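Long-range contact in uracil-DNA glycosylase (Nitratifractor salsuginis, PDB 5X3G), which belongs to the uracil-DNA glycosylase family and has an alpha/beta fold in which helices flank a central four-stranded parallel sheet: residues Glu26-Ile30 / Leu193-Phe197. Sequence-based numbering, arbitrary orientation.
Sequences EWEPI and LLEGF
Ile30 and Gly196 bring the two backbones together, with the CA of Ile30 5.3 Å from the CA of Gly196. The chain of Glu26-Ile30 passes from a 3-10 segment into helix 28-35, while Leu193-Phe197 belongs to the last part of helix 179-196. Glycine suits this close approach: it has no side chain to hold the backbones apart, and Ile30 CG2 rests 4.1 Å from Gly196 CA. The two branches of Ile30 go to different partners. CG2, anti to the backbone N, meets Leu193 CD1 at 3.6 Å, the two side chains crossing at about a right angle. The other branch is fully extended (chi2 178°) and sends CD1 past Gly196 O. Ile30 CD1 lies over one face of the Phe197 ring, 4.4 Å from Phe197 CE1. A beta-branched residue can thus fill two directions from one backbone position.

The contact lies at the flank of the alpha/beta fold of this family, whose parallel sheet has strand order 2-1-3-4. Leu193, whose branched apolar end suits two neighbours, also packs on Leu167 of strand 164-168. Phe197 reaches both Leu165 of that strand and Ile74 of strand 73-77, so that helix 28-35 is joined, through helix 179-196, to the sheet.

Trp27 meets Phe197 rim to rim, the flat phenyl ring thus giving a face to Ile30 and a rim to Trp27. Phe197 CZ sits against the CZ3-CH2 edge of the indole, 3.3 Å from Trp27 CH2 and 3.4 Å from Trp27 CZ3, and the planes are turned 70° from each other. The large indole suits the buried place because it spans the distance to Phe197 while its NE1 is hydrogen-bonded to Leu66 O; Phe63 adds an edge-to-face ring contact. Pro68, in a loop, packs against both Trp27 and Ile30.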
loop_
_atom_site.group_PDB
_atom_site.type_symbol
_atom_site.label_atom_id
_atom_site.label_comp_id
_atom_site.label_asym_id
_atom_site.label_seq_id
_atom_site.Cartn_x
_atom_site.Cartn_y
_atom_site.Cartn_z
ATOM N N GLU A 26 -15.953 12.056 4.925
ATOM C CA GLU A 26 -14.937 13.087 4.725
ATOM C C GLU A 26 -14.111 12.853 3.470
ATOM O O GLU A 26 -13.518 13.802 2.945
ATOM C CB GLU A 26 -13.979 13.163 5.914
ATOM C CG GLU A 26 -14.543 13.735 7.192
ATOM C CD GLU A 26 -13.463 13.921 8.238
ATOM O OE1 GLU A 26 -12.275 13.710 7.907
ATOM O OE2 GLU A 26 -13.795 14.276 9.387
ATOM N N TRP A 27 -14.042 11.613 2.990
ATOM C CA TRP A 27 -13.271 11.300 1.797
ATOM C C TRP A 27 -13.973 11.693 0.506
ATOM O O TRP A 27 -13.328 11.685 -0.549
ATOM C CB TRP A 27 -12.941 9.809 1.771
ATOM C CG TRP A 27 -11.709 9.486 2.535
ATOM C CD1 TRP A 27 -11.626 8.861 3.745
ATOM C CD2 TRP A 27 -10.369 9.802 2.153
ATOM N NE1 TRP A 27 -10.312 8.757 4.132
ATOM C CE2 TRP A 27 -9.520 9.328 3.171
ATOM C CE3 TRP A 27 -9.804 10.436 1.043
ATOM C CZ2 TRP A 27 -8.137 9.466 3.112
ATOM C CZ3 TRP A 27 -8.434 10.574 0.986
ATOM C CH2 TRP A 27 -7.615 10.092 2.014
ATOM N N GLU A 28 -15.255 12.048 0.560
ATOM C CA GLU A 28 -15.985 12.349 -0.670
ATOM C C GLU A 28 -15.407 13.505 -1.484
ATOM O O GLU A 28 -15.362 13.378 -2.721
ATOM C CB GLU A 28 -17.463 12.604 -0.344
ATOM C CG GLU A 28 -18.248 11.330 -0.080
ATOM C CD GLU A 28 -19.745 11.556 -0.042
ATOM O OE1 GLU A 28 -20.204 12.611 -0.530
ATOM O OE2 GLU A 28 -20.465 10.672 0.468
ATOM N N PRO A 29 -14.970 14.630 -0.901
ATOM C CA PRO A 29 -14.435 15.716 -1.746
ATOM C C PRO A 29 -13.234 15.311 -2.582
ATOM O O PRO A 29 -13.046 15.852 -3.679
ATOM C CB PRO A 29 -14.067 16.803 -0.728
ATOM C CG PRO A 29 -14.946 16.541 0.432
ATOM C CD PRO A 29 -15.068 15.051 0.509
ATOM N N ILE A 30 -12.414 14.381 -2.102
ATOM C CA ILE A 30 -11.226 13.964 -2.840
ATOM C C ILE A 30 -11.502 12.727 -3.685
ATOM O O ILE A 30 -11.033 12.625 -4.822
ATOM C CB ILE A 30 -10.059 13.723 -1.859
ATOM C CG1 ILE A 30 -9.770 14.978 -1.033
ATOM C CG2 ILE A 30 -8.806 13.293 -2.606
ATOM C CD1 ILE A 30 -8.659 14.792 -0.020
ATOM N N LEU A 193 -6.677 12.270 -7.539
ATOM C CA LEU A 193 -6.491 12.068 -6.106
ATOM C C LEU A 193 -5.294 12.857 -5.586
ATOM O O LEU A 193 -5.357 13.443 -4.499
ATOM C CB LEU A 193 -6.326 10.578 -5.805
ATOM C CG LEU A 193 -6.522 10.148 -4.351
ATOM C CD1 LEU A 193 -8.000 10.109 -4.012
ATOM C CD2 LEU A 193 -5.878 8.798 -4.099
ATOM N N LEU A 194 -4.197 12.886 -6.346
ATOM C CA LEU A 194 -3.032 13.666 -5.932
ATOM C C LEU A 194 -3.302 15.160 -6.038
ATOM O O LEU A 194 -2.823 15.942 -5.208
ATOM C CB LEU A 194 -1.811 13.276 -6.764
ATOM C CG LEU A 194 -1.315 11.846 -6.553
ATOM C CD1 LEU A 194 -0.025 11.615 -7.321
ATOM C CD2 LEU A 194 -1.121 11.576 -5.069
ATOM N N GLU A 195 -4.055 15.578 -7.060
ATOM C CA GLU A 195 -4.558 16.947 -7.098
ATOM C C GLU A 195 -5.277 17.299 -5.800
ATOM O O GLU A 195 -5.057 18.368 -5.222
ATOM C CB GLU A 195 -5.489 17.125 -8.299
ATOM C CG GLU A 195 -6.384 18.352 -8.233
ATOM C CD GLU A 195 -7.034 18.672 -9.565
ATOM O OE1 GLU A 195 -6.725 17.983 -10.560
ATOM O OE2 GLU A 195 -7.870 19.598 -9.614
ATOM N N GLY A 196 -6.127 16.391 -5.316
ATOM C CA GLY A 196 -6.865 16.638 -4.089
ATOM C C GLY A 196 -6.009 16.717 -2.841
ATOM O O GLY A 196 -6.424 17.341 -1.859
ATOM N N PHE A 197 -4.830 16.099 -2.852
ATOM C CA PHE A 197 -3.931 16.113 -1.704
ATOM C C PHE A 197 -2.948 17.276 -1.725
ATOM O O PHE A 197 -2.103 17.364 -0.825
ATOM C CB PHE A 197 -3.144 14.801 -1.625
ATOM C CG PHE A 197 -3.910 13.665 -1.017
ATOM C CD1 PHE A 197 -4.245 13.678 0.327
ATOM C CD2 PHE A 197 -4.271 12.570 -1.783
ATOM C CE1 PHE A 197 -4.941 12.629 0.889
ATOM C CE2 PHE A 197 -4.966 11.519 -1.226
ATOM C CZ PHE A 197 -5.299 11.547 0.111
#